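Local coordinates for benzoate 1,2-dioxygenase beta subunit (Burkholderia mallei ATCC 23344, PDB 3E99), which probably plays a mainly structural part in a ring-hydroxylating enzyme that adds dioxygen to benzoate, at residues A37-P42 and V144-V149; T108-W113 and M129-I134. All coordinates share one frame; numbering follows the deposited sequence. Where two conformers were deposited one is given.

Interaction 1 (A37-P42 and V144-V149)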
ATOM      1  N   ALA A  37     -19.622  19.573   0.743  1.00 22.76           N
ATOM      2  CA  ALA A  37     -18.767  18.580   1.400  1.00 24.09           C
ATOM      3  C   ALA A  37     -18.326  19.034   2.789  1.00 23.86           C
ATOM      4  O   ALA A  37     -17.921  20.174   2.972  1.00 23.97           O
ATOM      5  CB  ALA A  37     -17.535  18.254   0.535  1.00 22.93           C
ATOM      6  N   VAL A  38     -18.402  18.126   3.756  1.00 25.70           N
ATOM      7  CA  VAL A  38     -17.833  18.343   5.077  1.00 27.93           C
ATOM      8  C   VAL A  38     -16.510  17.582   5.138  1.00 30.88           C
ATOM      9  O   VAL A  38     -16.428  16.450   4.658  1.00 30.99           O
ATOM     10  CB  VAL A  38     -18.748  17.781   6.207  1.00 30.19           C
ATOM     11  CG1 VAL A  38     -18.119  18.022   7.571  1.00 35.42           C
ATOM     12  CG2 VAL A  38     -20.121  18.419   6.147  1.00 27.12           C
ATOM     13  N   PHE A  39     -15.499  18.211   5.726  1.00 27.68           N
ATOM     14  CA  PHE A  39     -14.131  17.702   5.747  1.00 30.52           C
ATOM     15  C   PHE A  39     -13.677  17.841   7.173  1.00 30.48           C
ATOM     16  O   PHE A  39     -13.603  18.937   7.685  1.00 32.38           O
ATOM     17  CB  PHE A  39     -13.254  18.548   4.816  1.00 30.48           C
ATOM     18  CG  PHE A  39     -11.831  18.058   4.660  1.00 29.99           C
ATOM     19  CD1 PHE A  39     -10.937  18.102   5.718  1.00 29.88           C
ATOM     20  CD2 PHE A  39     -11.383  17.582   3.425  1.00 33.74           C
ATOM     21  CE1 PHE A  39      -9.605  17.655   5.557  1.00 36.68           C
ATOM     22  CE2 PHE A  39     -10.062  17.142   3.257  1.00 34.07           C
ATOM     23  CZ  PHE A  39      -9.175  17.188   4.323  1.00 27.37           C
ATOM     24  N   TRP A  40     -13.366  16.729   7.814  1.00 29.00           N
ATOM     25  CA  TRP A  40     -13.120  16.710   9.225  1.00 29.52           C
ATOM     26  C   TRP A  40     -11.978  15.783   9.616  1.00 31.00           C
ATOM     27  O   TRP A  40     -12.039  14.537   9.428  1.00 25.57           O
ATOM     28  CB  TRP A  40     -14.392  16.291   9.931  1.00 30.20           C
ATOM     29  CG  TRP A  40     -14.265  16.240  11.390  1.00 34.55           C
ATOM     30  CD1 TRP A  40     -13.482  17.039  12.186  1.00 39.25           C
ATOM     31  CD2 TRP A  40     -14.972  15.372  12.263  1.00 34.28           C
ATOM     32  NE1 TRP A  40     -13.656  16.702  13.504  1.00 34.16           N
ATOM     33  CE2 TRP A  40     -14.558  15.674  13.581  1.00 40.00           C
ATOM     34  CE3 TRP A  40     -15.916  14.362  12.064  1.00 36.70           C
ATOM     35  CZ2 TRP A  40     -15.050  14.989  14.699  1.00 44.78           C
ATOM     36  CZ3 TRP A  40     -16.390  13.650  13.173  1.00 41.51           C
ATOM     37  CH2 TRP A  40     -15.967  13.979  14.478  1.00 45.16           C
HETATM   38  N   MSE A  41     -10.935  16.390  10.170  1.00 31.43           N
HETATM   39  CA  MSE A  41      -9.869  15.633  10.782  1.00 32.22           C
HETATM   40  C   MSE A  41      -9.840  15.964  12.241  1.00 34.52           C
HETATM   41  O   MSE A  41      -9.280  16.996  12.597  1.00 36.76           O
HETATM   42  CB  MSE A  41      -8.509  15.939  10.151  1.00 31.86           C
HETATM   43  CG  MSE A  41      -7.361  15.159  10.804  1.00 30.00           C
HETATM   44 SE   MSE A  41      -5.658  15.306   9.718  0.75 40.07          SE
HETATM   45  CE  MSE A  41      -5.429  17.101   9.881  1.00 40.61           C
ATOM     46  N   PRO A  42     -10.438  15.092  13.087  1.00 37.29           N
ATOM     47  CA  PRO A  42     -10.458  15.311  14.534  1.00 38.18           C
ATOM     48  C   PRO A  42      -9.073  15.308  15.213  1.00 40.03           C
ATOM     49  O   PRO A  42      -8.114  14.740  14.702  1.00 38.29           O
ATOM     50  CB  PRO A  42     -11.297  14.149  15.050  1.00 36.47           C
ATOM     51  CG  PRO A  42     -11.166  13.098  13.999  1.00 38.72           C
ATOM     52  CD  PRO A  42     -11.133  13.831  12.734  1.00 35.66           C
ATOM     53  N   VAL A 144     -19.049  13.786  -0.482  1.00 28.19           N
ATOM     54  CA  VAL A 144     -20.075  14.455   0.352  1.00 29.28           C
ATOM     55  C   VAL A 144     -19.548  14.634   1.776  1.00 25.76           C
ATOM     56  O   VAL A 144     -19.836  15.627   2.430  1.00 25.55           O
ATOM     57  CB  VAL A 144     -21.365  13.621   0.408  1.00 29.62           C
ATOM     58  CG1 VAL A 144     -22.300  14.201   1.432  1.00 38.12           C
ATOM     59  CG2 VAL A 144     -22.023  13.573  -0.966  1.00 36.72           C
ATOM     60  N   SER A 145     -18.721  13.701   2.240  1.00 24.32           N
ATOM     61  CA  SER A 145     -18.114  13.794   3.570  0.60 25.25           C
ATOM     62  C   SER A 145     -16.753  13.084   3.617  1.00 26.68           C
ATOM     63  O   SER A 145     -16.616  11.988   3.109  1.00 27.14           O
ATOM     64  CB  SER A 145     -19.063  13.193   4.626  0.60 26.48           C
ATOM     65  OG  SER A 145     -18.372  12.791   5.813  0.60 25.72           O
ATOM     66  N   LYS A 146     -15.756  13.738   4.221  1.00 25.09           N
ATOM     67  CA  LYS A 146     -14.454  13.172   4.478  1.00 23.23           C
ATOM     68  C   LYS A 146     -14.076  13.302   5.957  1.00 24.51           C
ATOM     69  O   LYS A 146     -14.089  14.377   6.541  1.00 25.99           O
ATOM     70  CB  LYS A 146     -13.408  13.804   3.569  1.00 23.13           C
ATOM     71  CG  LYS A 146     -11.955  13.427   3.892  1.00 25.96           C
ATOM     72  CD  LYS A 146     -11.105  13.732   2.737  1.00 24.25           C
ATOM     73  CE  LYS A 146      -9.604  13.594   3.086  1.00 20.93           C
ATOM     74  NZ  LYS A 146      -8.787  13.663   1.809  1.00 25.07           N
ATOM     75  N   TYR A 147     -13.735  12.157   6.551  1.00 23.13           N
ATOM     76  CA  TYR A 147     -13.330  12.035   7.927  1.00 22.71           C
ATOM     77  C   TYR A 147     -11.965  11.358   7.913  1.00 23.94           C
ATOM     78  O   TYR A 147     -11.810  10.283   7.306  1.00 26.12           O
ATOM     79  CB  TYR A 147     -14.328  11.136   8.647  1.00 27.08           C
ATOM     80  CG  TYR A 147     -13.977  10.777  10.060  1.00 25.04           C
ATOM     81  CD1 TYR A 147     -14.153  11.690  11.086  1.00 30.58           C
ATOM     82  CD2 TYR A 147     -13.515   9.509  10.374  1.00 24.99           C
ATOM     83  CE1 TYR A 147     -13.877  11.362  12.386  1.00 33.08           C
ATOM     84  CE2 TYR A 147     -13.224   9.168  11.680  1.00 28.22           C
ATOM     85  CZ  TYR A 147     -13.404  10.092  12.682  1.00 35.59           C
ATOM     86  OH  TYR A 147     -13.117   9.733  13.989  1.00 34.34           O
ATOM     87  N   VAL A 148     -10.999  11.980   8.572  1.00 23.16           N
ATOM     88  CA  VAL A 148      -9.614  11.539   8.546  1.00 23.51           C
ATOM     89  C   VAL A 148      -9.112  11.420   9.954  1.00 22.58           C
ATOM     90  O   VAL A 148      -9.120  12.397  10.698  1.00 27.14           O
ATOM     91  CB  VAL A 148      -8.684  12.546   7.839  1.00 26.18           C
ATOM     92  CG1 VAL A 148      -7.227  12.025   7.837  1.00 24.11           C
ATOM     93  CG2 VAL A 148      -9.140  12.842   6.453  1.00 27.46           C
ATOM     94  N   VAL A 149      -8.656  10.239  10.294  1.00 22.09           N
ATOM     95  CA  VAL A 149      -7.950   9.944  11.542  1.00 27.17           C
ATOM     96  C   VAL A 149      -6.440   9.862  11.271  1.00 28.25           C
ATOM     97  O   VAL A 149      -5.937   8.928  10.589  1.00 25.96           O
ATOM     98  CB  VAL A 149      -8.522   8.631  12.144  1.00 26.43           C
ATOM     99  CG1 VAL A 149      -7.807   8.197  13.444  1.00 26.64           C
ATOM    100  CG2 VAL A 149     -10.018   8.832  12.373  1.00 26.26           C
TER
HETATM  101  O   HOH W   1      -7.254  12.607  13.184  1.00 36.44           O
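V38, F39 and W40 pair with S145, K146 and Y147 as parallel neighbours in the curved mixed sheet of this NTF2-like subunit. The strand axes are 4.7 Å apart and only 3° from parallel. Four backbone hydrogen bonds alternate between the strands: V38 N to V144 O, K146 N to V38 O, W40 N to K146 O, and V148 N to W40 O. The first is the longest, at 3.2 Å, and its donor stands above the carbonyl plane of V144. V144 and S145 form a classic beta bulge opposite A133 of the next strand.

F39 and K146 share one face, where their side chains lie side by side and point the same way. K146 CG is anti to the backbone N (chi1 172°) and lies over one face of the F39 ring, toward the rim. The chain runs on extended, and its CE comes to 3.6 Å from F39 CE2. On the opposite side of the sheet, with V38 and S145, Y147 turns its edge to the face of the six-membered ring of W40 in an offset edge-to-face pair, planes at 60°. Y147 CD1 comes to 3.3 Å from W40 CE3. P42 CG reaches Y147 CE1 at 3.6 Å, the two side chains crossing at about a right angle. At the end of the pair a water donates to both P42 O and V148 O.

K146 is buried, and its NZ is hydrogen-bonded to Y132 OH, Y33 OH and O of I164, the C-terminal residue. That carboxylate, with a weak, long ion pair to E17, probably helps to balance the lysine charge.

Interaction 2 (T108-W113 and M129-I134)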
ATOM      1  N   THR A 108     -20.363   4.736   0.968  1.00 25.06           N
ATOM      2  CA  THR A 108     -19.494   5.033   2.085  1.00 22.09           C
ATOM      3  C   THR A 108     -18.453   3.923   2.219  1.00 25.14           C
ATOM      4  O   THR A 108     -18.803   2.737   2.256  1.00 26.25           O
ATOM      5  CB  THR A 108     -20.308   5.194   3.390  1.00 25.09           C
ATOM      6  OG1 THR A 108     -21.280   6.248   3.245  1.00 24.01           O
ATOM      7  CG2 THR A 108     -19.401   5.542   4.587  1.00 25.14           C
ATOM      8  N   VAL A 109     -17.168   4.316   2.298  1.00 25.68           N
ATOM      9  CA  VAL A 109     -16.049   3.384   2.382  1.00 25.42           C
ATOM     10  C   VAL A 109     -15.078   3.859   3.466  1.00 23.99           C
ATOM     11  O   VAL A 109     -15.056   5.055   3.812  1.00 25.08           O
ATOM     12  CB  VAL A 109     -15.287   3.309   1.042  1.00 29.35           C
ATOM     13  CG1 VAL A 109     -16.231   2.751  -0.075  1.00 31.19           C
ATOM     14  CG2 VAL A 109     -14.776   4.687   0.663  1.00 25.09           C
ATOM     15  N   ARG A 110     -14.283   2.943   3.989  1.00 23.12           N
ATOM     16  CA  ARG A 110     -13.156   3.303   4.855  1.00 22.77           C
ATOM     17  C   ARG A 110     -11.891   2.743   4.278  1.00 23.74           C
ATOM     18  O   ARG A 110     -11.914   1.762   3.500  1.00 21.39           O
ATOM     19  CB  ARG A 110     -13.342   2.776   6.261  1.00 23.72           C
ATOM     20  CG  ARG A 110     -13.269   1.289   6.396  1.00 25.17           C
ATOM     21  CD  ARG A 110     -13.359   0.854   7.794  1.00 28.57           C
ATOM     22  NE  ARG A 110     -12.168   1.129   8.577  1.00 26.96           N
ATOM     23  CZ  ARG A 110     -12.169   1.246   9.900  1.00 33.98           C
ATOM     24  NH1 ARG A 110     -13.292   1.123  10.605  1.00 33.84           N
ATOM     25  NH2 ARG A 110     -11.031   1.440  10.539  1.00 26.72           N
ATOM     26  N   PHE A 111     -10.761   3.325   4.660  1.00 21.42           N
ATOM     27  CA  PHE A 111      -9.485   2.865   4.104  1.00 23.13           C
ATOM     28  C   PHE A 111      -8.331   3.356   4.971  1.00 20.16           C
ATOM     29  O   PHE A 111      -8.498   4.303   5.747  1.00 22.96           O
ATOM     30  CB  PHE A 111      -9.284   3.245   2.589  1.00 23.26           C
ATOM     31  CG  PHE A 111      -9.305   4.723   2.294  1.00 19.29           C
ATOM     32  CD1 PHE A 111      -8.162   5.519   2.442  1.00 18.27           C
ATOM     33  CD2 PHE A 111     -10.479   5.345   1.971  1.00 25.43           C
ATOM     34  CE1 PHE A 111      -8.204   6.846   2.210  1.00 19.75           C
ATOM     35  CE2 PHE A 111     -10.525   6.686   1.765  1.00 21.73           C
ATOM     36  CZ  PHE A 111      -9.386   7.453   1.871  1.00 24.88           C
ATOM     37  N   ASN A 112      -7.169   2.682   4.889  1.00 20.31           N
ATOM     38  CA  ASN A 112      -5.953   3.165   5.554  1.00 21.02           C
ATOM     39  C   ASN A 112      -5.117   3.892   4.526  1.00 24.00           C
ATOM     40  O   ASN A 112      -5.249   3.657   3.320  1.00 22.05           O
ATOM     41  CB  ASN A 112      -5.169   1.983   6.152  1.00 22.79           C
ATOM     42  CG  ASN A 112      -5.918   1.311   7.279  1.00 22.55           C
ATOM     43  OD1 ASN A 112      -6.885   1.886   7.795  1.00 22.79           O
ATOM     44  ND2 ASN A 112      -5.481   0.103   7.680  1.00 20.76           N
ATOM     45  N   TRP A 113      -4.215   4.742   4.970  1.00 22.37           N
ATOM     46  CA  TRP A 113      -3.417   5.487   4.027  1.00 20.93           C
ATOM     47  C   TRP A 113      -2.107   5.880   4.686  1.00 21.79           C
ATOM     48  O   TRP A 113      -1.925   5.813   5.916  1.00 23.08           O
ATOM     49  CB  TRP A 113      -4.215   6.727   3.518  1.00 19.06           C
ATOM     50  CG  TRP A 113      -4.655   7.566   4.649  1.00 21.71           C
ATOM     51  CD1 TRP A 113      -5.897   7.536   5.260  1.00 23.88           C
ATOM     52  CD2 TRP A 113      -3.903   8.565   5.335  1.00 23.58           C
ATOM     53  NE1 TRP A 113      -5.942   8.434   6.262  1.00 25.89           N
ATOM     54  CE2 TRP A 113      -4.746   9.094   6.341  1.00 27.58           C
ATOM     55  CE3 TRP A 113      -2.609   9.100   5.191  1.00 23.90           C
ATOM     56  CZ2 TRP A 113      -4.335  10.070   7.215  1.00 23.84           C
ATOM     57  CZ3 TRP A 113      -2.216  10.084   6.036  1.00 22.36           C
ATOM     58  CH2 TRP A 113      -3.074  10.575   7.048  1.00 24.47           C
HETATM   59  N   MSE A 129      -6.385   6.446   9.016  1.00 21.27           N
HETATM   60  CA  MSE A 129      -7.583   5.893   8.411  1.00 26.54           C
HETATM   61  C   MSE A 129      -8.460   7.040   7.946  1.00 25.54           C
HETATM   62  O   MSE A 129      -8.405   8.161   8.488  1.00 25.88           O
HETATM   63  CB  MSE A 129      -8.288   5.046   9.466  1.00 27.51           C
HETATM   64  CG  MSE A 129      -9.645   4.620   9.149  1.00 34.37           C
HETATM   65 SE   MSE A 129     -10.920   5.937   9.793  0.75 32.87          SE
HETATM   66  CE  MSE A 129     -12.142   5.034   9.075  1.00 25.54           C
ATOM     67  N   SER A 130      -9.268   6.771   6.939  1.00 23.39           N
ATOM     68  CA  SER A 130     -10.234   7.727   6.472  1.00 24.73           C
ATOM     69  C   SER A 130     -11.542   7.037   6.158  1.00 23.60           C
ATOM     70  O   SER A 130     -11.534   5.837   5.834  1.00 23.62           O
ATOM     71  CB  SER A 130      -9.696   8.469   5.228  1.00 23.34           C
ATOM     72  OG  SER A 130      -8.709   9.393   5.617  1.00 23.67           O
ATOM     73  N   ARG A 131     -12.644   7.786   6.335  1.00 24.00           N
ATOM     74  CA  ARG A 131     -13.973   7.417   5.900  1.00 25.09           C
ATOM     75  C   ARG A 131     -14.491   8.455   4.916  1.00 22.97           C
ATOM     76  O   ARG A 131     -14.493   9.652   5.173  1.00 23.99           O
ATOM     77  CB  ARG A 131     -14.938   7.270   7.096  1.00 25.71           C
ATOM     78  CG  ARG A 131     -16.310   6.818   6.704  1.00 28.28           C
ATOM     79  CD  ARG A 131     -17.197   6.457   7.907  1.00 28.88           C
ATOM     80  NE  ARG A 131     -16.732   5.218   8.535  1.00 25.38           N
ATOM     81  CZ  ARG A 131     -16.070   5.139   9.704  1.00 23.43           C
ATOM     82  NH1 ARG A 131     -15.810   6.217  10.419  1.00 29.21           N
ATOM     83  NH2 ARG A 131     -15.678   3.957  10.145  1.00 33.62           N
ATOM     84  N   TYR A 132     -14.896   7.992   3.747  1.00 24.83           N
ATOM     85  CA  TYR A 132     -15.486   8.852   2.731  1.00 25.40           C
ATOM     86  C   TYR A 132     -16.944   8.436   2.462  1.00 24.77           C
ATOM     87  O   TYR A 132     -17.234   7.255   2.368  1.00 22.81           O
ATOM     88  CB  TYR A 132     -14.728   8.727   1.419  1.00 25.68           C
ATOM     89  CG  TYR A 132     -13.456   9.515   1.220  1.00 23.32           C
ATOM     90  CD1 TYR A 132     -12.592   9.802   2.269  1.00 28.53           C
ATOM     91  CD2 TYR A 132     -13.028   9.805  -0.090  1.00 23.77           C
ATOM     92  CE1 TYR A 132     -11.398  10.482   2.034  1.00 25.31           C
ATOM     93  CE2 TYR A 132     -11.817  10.424  -0.338  1.00 23.54           C
ATOM     94  CZ  TYR A 132     -11.018  10.784   0.714  1.00 21.64           C
ATOM     95  OH  TYR A 132      -9.826  11.425   0.448  1.00 24.10           O
ATOM     96  N   ALA A 133     -17.841   9.414   2.328  1.00 24.25           N
ATOM     97  CA  ALA A 133     -19.126   9.229   1.638  1.00 23.65           C
ATOM     98  C   ALA A 133     -19.027   9.946   0.308  1.00 21.37           C
ATOM     99  O   ALA A 133     -18.700  11.144   0.269  1.00 23.01           O
ATOM    100  CB  ALA A 133     -20.279   9.806   2.458  1.00 24.05           C
ATOM    101  N   ILE A 134     -19.315   9.227  -0.770  1.00 23.45           N
ATOM    102  CA  ILE A 134     -19.107   9.726  -2.118  1.00 25.72           C
ATOM    103  C   ILE A 134     -20.401   9.567  -2.912  1.00 28.28           C
ATOM    104  O   ILE A 134     -20.936   8.466  -2.994  1.00 26.96           O
ATOM    105  CB  ILE A 134     -18.007   8.940  -2.851  1.00 25.28           C
ATOM    106  CG1 ILE A 134     -16.704   8.912  -2.064  1.00 21.91           C
ATOM    107  CG2 ILE A 134     -17.777   9.532  -4.229  1.00 20.29           C
ATOM    108  CD1 ILE A 134     -15.806   7.742  -2.423  1.00 28.41           C
TER
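F111 and S130 meet in a beta hairpin, strands 106-119 and 122-135, within the NTF2-like sheet. They form an antiparallel hydrogen-bonded pair, and V109 with Y132 forms another. Each pair has two backbone hydrogen bonds, such as S130 N to F111 O at 2.8 Å.

The F111 side chain starts from CB on the face it shares with V109, S130 and Y132. Its CG sits between the backbone N and the carbonyl carbon (chi1 60°), and the ring comes nearer the partner strand. CD2 is 4.0 Å from S130 O, which stands above one ring face toward the rim. CE1 meets S130 CB at 3.7 Å. CE2 lies over the face of Y132, 3.8 Å from CD1 of that ring. At the tip, CZ touches S130 CB at 3.5 Å and Y132 CE1 at 3.6 Å. S130 CB thus makes a CH-pi contact over the F111 face, while the F111 edge points into the Y132 face, planes at 73°. L14 of helix 7-22 packs on both side chains.

The other face includes R110, M129, R131 and N112. N112 ND2 is hydrogen-bonded to H92 O of the second subunit. The selenomethionine methyl, M129 CE, lies over the centre of the R110 guanidinium and over one face of the R131 guanidinium, toward its rim. R131 NE is salt-bridged to E100, and R110 NH2 has a long, weak ion pair with D23 of the second subunit. Both acids probably ease the closeness of the like charges. The two guanidinium planes stand 89° apart, with R110 NH1 3.7 Å from R131 NH2.

From the N terminus, the chain passes helix 7-22 and enters strand 37-42. This strand pairs with strand 59-63 on one side. Its partner on the other side comes only near the end of the chain, so interaction 1 closes a loop of 101 residues. Interaction 2 is nested inside that loop. It is a local hairpin contact with 15 residues between its segments. Strand 122-135 then leads into strand 142-150, which lies beside it in the sheet. The two contacts therefore touch: V149 N to M129 O and V144 N to A133 O are probable hydrogen bonds, and V148 CG1 packs on W113 CZ2. Together they line up strands 37-42, 142-150, 122-135 and 106-119 in that order.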